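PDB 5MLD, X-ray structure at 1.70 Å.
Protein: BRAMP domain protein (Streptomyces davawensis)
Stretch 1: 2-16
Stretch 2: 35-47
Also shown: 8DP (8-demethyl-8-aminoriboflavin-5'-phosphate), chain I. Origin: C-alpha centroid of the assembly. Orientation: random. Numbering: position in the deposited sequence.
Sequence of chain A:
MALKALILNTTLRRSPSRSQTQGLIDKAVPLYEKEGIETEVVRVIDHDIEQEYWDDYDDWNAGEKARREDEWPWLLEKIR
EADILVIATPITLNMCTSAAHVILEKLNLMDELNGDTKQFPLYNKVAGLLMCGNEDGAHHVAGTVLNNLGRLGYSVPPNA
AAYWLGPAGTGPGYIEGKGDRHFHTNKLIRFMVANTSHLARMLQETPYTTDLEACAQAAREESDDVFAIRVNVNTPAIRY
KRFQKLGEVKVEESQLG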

# COMPACT_ATOMS: atom_id res chain seq x y z
N ALA A 2 -4.55 35.52 11.35
CA ALA A 2 -4.70 34.88 10.05
C ALA A 2 -4.47 33.38 10.17
O ALA A 2 -3.86 32.90 11.13
CB ALA A 2 -3.73 35.48 9.04
N LEU A 3 -4.96 32.64 9.18
CA LEU A 3 -4.69 31.22 9.10
C LEU A 3 -3.21 30.98 8.79
O LEU A 3 -2.54 31.81 8.17
CB LEU A 3 -5.55 30.58 8.02
CG LEU A 3 -7.06 30.68 8.25
CD1 LEU A 3 -7.75 30.30 6.98
CD2 LEU A 3 -7.44 29.74 9.36
N LYS A 4 -2.71 29.83 9.23
CA LYS A 4 -1.30 29.49 9.08
C LYS A 4 -1.17 28.14 8.40
O LYS A 4 -1.88 27.20 8.75
CB LYS A 4 -0.57 29.43 10.44
CG LYS A 4 -0.66 30.71 11.24
CD LYS A 4 -0.18 30.49 12.65
CE LYS A 4 -0.69 31.58 13.56
NZ LYS A 4 0.42 32.36 14.19
N ALA A 5 -0.23 28.05 7.46
CA ALA A 5 0.14 26.79 6.83
C ALA A 5 1.56 26.43 7.24
O ALA A 5 2.47 27.25 7.12
CB ALA A 5 0.05 26.90 5.30
N LEU A 6 1.74 25.21 7.73
CA LEU A 6 3.04 24.72 8.14
C LEU A 6 3.45 23.64 7.14
O LEU A 6 2.74 22.65 6.98
CB LEU A 6 3.00 24.16 9.56
CG LEU A 6 4.33 23.57 10.04
CD1 LEU A 6 5.44 24.65 10.07
CD2 LEU A 6 4.14 22.91 11.38
N ILE A 7 4.58 23.85 6.47
CA ILE A 7 5.07 22.92 5.45
C ILE A 7 6.32 22.26 6.00
O ILE A 7 7.29 22.95 6.32
CB ILE A 7 5.38 23.63 4.13
CG1 ILE A 7 4.14 24.45 3.68
CG2 ILE A 7 5.79 22.59 3.07
CD1 ILE A 7 4.38 25.37 2.47
N LEU A 8 6.30 20.93 6.12
CA LEU A 8 7.42 20.19 6.70
C LEU A 8 8.17 19.50 5.56
O LEU A 8 7.67 18.54 4.98
CB LEU A 8 6.96 19.16 7.73
CG LEU A 8 6.14 19.73 8.89
CD1 LEU A 8 5.75 18.61 9.86
CD2 LEU A 8 6.91 20.83 9.60
N ASN A 9 9.36 20.02 5.23
CA ASN A 9 10.22 19.33 4.28
C ASN A 9 10.90 18.19 5.03
O ASN A 9 11.72 18.43 5.92
CB ASN A 9 11.26 20.28 3.68
CG ASN A 9 12.06 19.62 2.60
OD1 ASN A 9 12.14 18.40 2.56
ND2 ASN A 9 12.65 20.42 1.72
N THR A 10 10.58 16.95 4.66
CA THR A 10 11.11 15.80 5.39
C THR A 10 12.28 15.13 4.66
O THR A 10 12.54 13.94 4.89
CB THR A 10 9.98 14.80 5.67
OG1 THR A 10 9.35 14.41 4.45
CG2 THR A 10 8.89 15.49 6.54
N THR A 11 12.99 15.88 3.82
CA THR A 11 14.22 15.38 3.21
C THR A 11 15.22 14.94 4.28
O THR A 11 15.23 15.45 5.41
CB THR A 11 14.86 16.47 2.34
OG1 THR A 11 16.06 15.97 1.76
CG2 THR A 11 15.20 17.71 3.18
N LEU A 12 16.09 14.01 3.90
CA LEU A 12 17.11 13.49 4.80
C LEU A 12 18.41 14.28 4.77
O LEU A 12 19.32 13.97 5.55
CB LEU A 12 17.40 12.02 4.48
CG LEU A 12 16.18 11.14 4.73
CD1 LEU A 12 16.51 9.70 4.34
CD2 LEU A 12 15.74 11.22 6.19
N ARG A 13 18.53 15.27 3.90
CA ARG A 13 19.76 16.06 3.83
C ARG A 13 19.60 17.36 4.60
O ARG A 13 18.61 18.08 4.43
CB ARG A 13 20.15 16.31 2.37
CG ARG A 13 19.25 17.27 1.60
CD ARG A 13 19.42 17.10 0.10
NE ARG A 13 18.71 15.92 -0.37
CZ ARG A 13 19.28 14.77 -0.72
NH1 ARG A 13 20.60 14.61 -0.67
NH2 ARG A 13 18.50 13.76 -1.11
N ARG A 14 20.57 17.65 5.46
CA ARG A 14 20.55 18.83 6.33
C ARG A 14 20.73 20.11 5.52
O ARG A 14 21.49 20.16 4.56
CB ARG A 14 21.66 18.69 7.38
CG ARG A 14 21.88 19.89 8.31
CD ARG A 14 22.88 19.55 9.45
NE ARG A 14 22.35 18.54 10.37
CZ ARG A 14 21.60 18.83 11.43
NH1 ARG A 14 21.30 20.09 11.70
NH2 ARG A 14 21.14 17.86 12.22
N SER A 15 20.03 21.18 5.93
CA SER A 15 20.20 22.47 5.26
C SER A 15 21.67 22.91 5.36
O SER A 15 22.31 22.70 6.40
CB SER A 15 19.31 23.56 5.88
OG SER A 15 17.94 23.20 5.81
N PRO A 16 22.17 23.58 4.32
CA PRO A 16 21.47 24.07 3.12
C PRO A 16 21.57 23.15 1.89
O PRO A 16 21.41 23.64 0.78
CB PRO A 16 22.18 25.39 2.83
CG PRO A 16 23.62 25.07 3.21
CD PRO A 16 23.51 24.18 4.44
N GLU A 35 -3.21 33.60 -1.03
CA GLU A 35 -4.46 33.25 -0.36
C GLU A 35 -4.63 33.94 0.98
O GLU A 35 -5.67 33.75 1.63
CB GLU A 35 -4.55 31.73 -0.15
CG GLU A 35 -4.77 30.91 -1.41
CD GLU A 35 -6.25 30.80 -1.80
OE1 GLU A 35 -7.12 31.38 -1.10
OE2 GLU A 35 -6.55 30.12 -2.80
N GLY A 36 -3.65 34.71 1.44
CA GLY A 36 -3.73 35.28 2.77
C GLY A 36 -3.38 34.32 3.87
O GLY A 36 -3.69 34.59 5.04
N ILE A 37 -2.74 33.20 3.56
CA ILE A 37 -2.39 32.19 4.55
C ILE A 37 -0.89 32.27 4.78
O ILE A 37 -0.10 32.09 3.84
CB ILE A 37 -2.86 30.80 4.11
CG1 ILE A 37 -4.39 30.85 3.96
CG2 ILE A 37 -2.41 29.73 5.09
CD1 ILE A 37 -5.04 29.54 3.78
N GLU A 38 -0.50 32.61 6.00
CA GLU A 38 0.90 32.78 6.34
C GLU A 38 1.58 31.42 6.37
O GLU A 38 1.04 30.48 6.96
CB GLU A 38 1.05 33.47 7.69
CG GLU A 38 0.18 34.70 7.85
CD GLU A 38 0.37 35.37 9.19
OE1 GLU A 38 0.60 34.66 10.20
OE2 GLU A 38 0.29 36.62 9.23
N THR A 39 2.74 31.31 5.73
CA THR A 39 3.42 30.03 5.60
C THR A 39 4.68 30.00 6.44
O THR A 39 5.34 31.02 6.65
CB THR A 39 3.80 29.74 4.15
OG1 THR A 39 4.72 30.74 3.69
CG2 THR A 39 2.58 29.73 3.29
N GLU A 40 5.01 28.80 6.90
CA GLU A 40 6.29 28.55 7.54
C GLU A 40 6.81 27.22 7.02
O GLU A 40 6.05 26.25 6.98
CB GLU A 40 6.15 28.49 9.06
CG GLU A 40 7.45 28.20 9.78
CD GLU A 40 7.31 28.42 11.27
OE1 GLU A 40 6.16 28.44 11.77
OE2 GLU A 40 8.36 28.57 11.93
N VAL A 41 8.08 27.17 6.62
CA VAL A 41 8.70 25.93 6.16
C VAL A 41 9.69 25.49 7.23
O VAL A 41 10.52 26.29 7.67
CB VAL A 41 9.42 26.11 4.81
CG1 VAL A 41 10.04 24.77 4.35
CG2 VAL A 41 8.50 26.66 3.74
N VAL A 42 9.59 24.24 7.64
CA VAL A 42 10.53 23.64 8.59
C VAL A 42 11.15 22.43 7.92
O VAL A 42 10.42 21.59 7.38
CB VAL A 42 9.83 23.25 9.90
CG1 VAL A 42 10.73 22.39 10.76
CG2 VAL A 42 9.42 24.51 10.67
N ARG A 43 12.48 22.35 7.92
CA ARG A 43 13.15 21.14 7.42
C ARG A 43 13.47 20.30 8.64
O ARG A 43 14.38 20.63 9.40
CB ARG A 43 14.41 21.44 6.61
CG ARG A 43 14.97 20.15 6.05
CD ARG A 43 16.26 20.37 5.23
NE ARG A 43 16.05 21.25 4.07
CZ ARG A 43 16.92 21.38 3.08
NH1 ARG A 43 18.04 20.68 3.10
NH2 ARG A 43 16.68 22.20 2.06
N VAL A 44 12.69 19.24 8.84
CA VAL A 44 12.65 18.60 10.15
C VAL A 44 13.98 17.94 10.49
O VAL A 44 14.35 17.87 11.66
CB VAL A 44 11.47 17.60 10.22
CG1 VAL A 44 10.15 18.30 9.92
CG2 VAL A 44 11.67 16.48 9.23
N ILE A 45 14.73 17.47 9.48
CA ILE A 45 16.00 16.81 9.74
C ILE A 45 17.03 17.77 10.32
O ILE A 45 18.03 17.33 10.92
CB ILE A 45 16.54 16.12 8.46
CG1 ILE A 45 17.59 15.06 8.80
CG2 ILE A 45 17.13 17.13 7.47
CD1 ILE A 45 17.02 13.82 9.41
N ASP A 46 16.84 19.08 10.17
CA ASP A 46 17.76 20.04 10.77
C ASP A 46 17.65 20.06 12.28
O ASP A 46 18.53 20.63 12.95
CB ASP A 46 17.50 21.46 10.30
CG ASP A 46 17.80 21.67 8.83
OD1 ASP A 46 18.50 20.82 8.22
OD2 ASP A 46 17.32 22.68 8.28
N HIS A 47 16.59 19.49 12.82
CA HIS A 47 16.25 19.63 14.22
C HIS A 47 16.42 18.31 14.96
O HIS A 47 16.23 17.23 14.40
CB HIS A 47 14.82 20.13 14.35
CG HIS A 47 14.64 21.49 13.77
ND1 HIS A 47 14.93 22.64 14.47
CD2 HIS A 47 14.27 21.88 12.52
CE1 HIS A 47 14.72 23.69 13.69
NE2 HIS A 47 14.31 23.25 12.51
C4 8DP I . 14.00 9.96 -4.19
C5 8DP I . 14.57 8.79 -5.01
C8 8DP I . 16.76 6.96 -1.84
N3 8DP I . 13.17 5.23 -3.02
C2 8DP I . 14.56 12.48 -4.24
N2 8DP I . 18.01 7.52 -1.39
N1 8DP I . 14.09 7.52 -4.32
C6 8DP I . 14.80 6.98 -3.30
O6 8DP I . 16.26 10.87 -4.15
N4 8DP I . 12.20 7.47 -5.71
C12 8DP I . 14.34 5.81 -2.66
C13 8DP I . 12.92 6.94 -4.70
C14 8DP I . 12.46 5.80 -4.04
C15 8DP I . 11.24 5.24 -4.46
C16 8DP I . 11.06 6.92 -6.08
C1 8DP I . 15.30 13.45 -3.31
C3 8DP I . 14.94 11.09 -3.74
C7 8DP I . 16.04 7.55 -2.91
C9 8DP I . 16.27 5.79 -1.21
O1 8DP I . 14.25 16.56 -1.23
P1 8DP I . 15.21 15.43 -1.66
O2 8DP I . 16.41 16.04 -2.46
O3 8DP I . 15.71 14.62 -0.47
O4 8DP I . 14.41 14.45 -2.68
O5 8DP I . 13.20 12.77 -4.19
O7 8DP I . 12.80 10.04 -3.87
C10 8DP I . 17.03 5.14 -0.07
C11 8DP I . 15.08 5.23 -1.61
O8 8DP I . 10.71 4.11 -3.85
N5 8DP I . 10.57 5.82 -5.47
O9 8DP I . 10.28 7.46 -7.13
O HOH W 1 -5.90 33.90 6.45
O HOH W 2 13.87 17.10 6.79
O HOH W 3 18.31 24.19 0.63

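Stretch 2 enters from the end of a helix, and Gly36 makes the turn: with phi at 79°, a CB would jam against the preceding carbonyl, so glycine fits the Schellman motif. A water bridges Gly36 O and Leu3 N. Ile37 packs CG2 3.8 Å from Ala5 CB, a methyl contact in a buried spot.

Through Glu38 to Arg43 the strands run parallel, and the ladder is carried by alternate residues. Glu38 N donates to Leu3 O (3.1 Å) and Glu38 O accepts from Ala5 N (2.8 Å); Glu40 repeats the pattern with Ala5 O and Ile7 N, and Val42 with Ile7 O and Asn9 N. Thr39, Val41 and Arg43 instead send their CA-H toward the carbonyls of Ala5, Ile7 and Asn9. Side chains sort by face. Glu38, Glu40 and Val42 share one with Lys4, Leu6 and Leu8, and polarity falls along it: exposed Lys4 and Glu38 give way to buried Leu8 and Val42, where Leu8 CD2 meets Val42 CB at 3.8 Å.

Arg43, on the face of Ile7 and Asn9, is the largest contributor by covered area. Its chain, t, t, then bent m at chi3, reaches the loop, where NH1 donates to Arg13 O (3.0 Å); Thr11 CG2 and Ser15 OG lie over opposite faces of the guanidinium.

Val44 closes the ladder, its N bonding Asn9 O at 3.2 Å, while CG1 packs 4.0 Å from Leu8 CB. Ile45 points toward the loop, its CG2 3.3 Å from Thr11 O, and one water links Ile45 N to the carbonyls of Asn9 and Thr11. Asp46 is the final clasp: OD1 accepts from Ser15 N (2.8 Å) and OD2 from Ser15 OG (2.6 Å), a fork suited to a short carboxylate, while Asp46 O takes Arg14 NH1 at 3.1 Å.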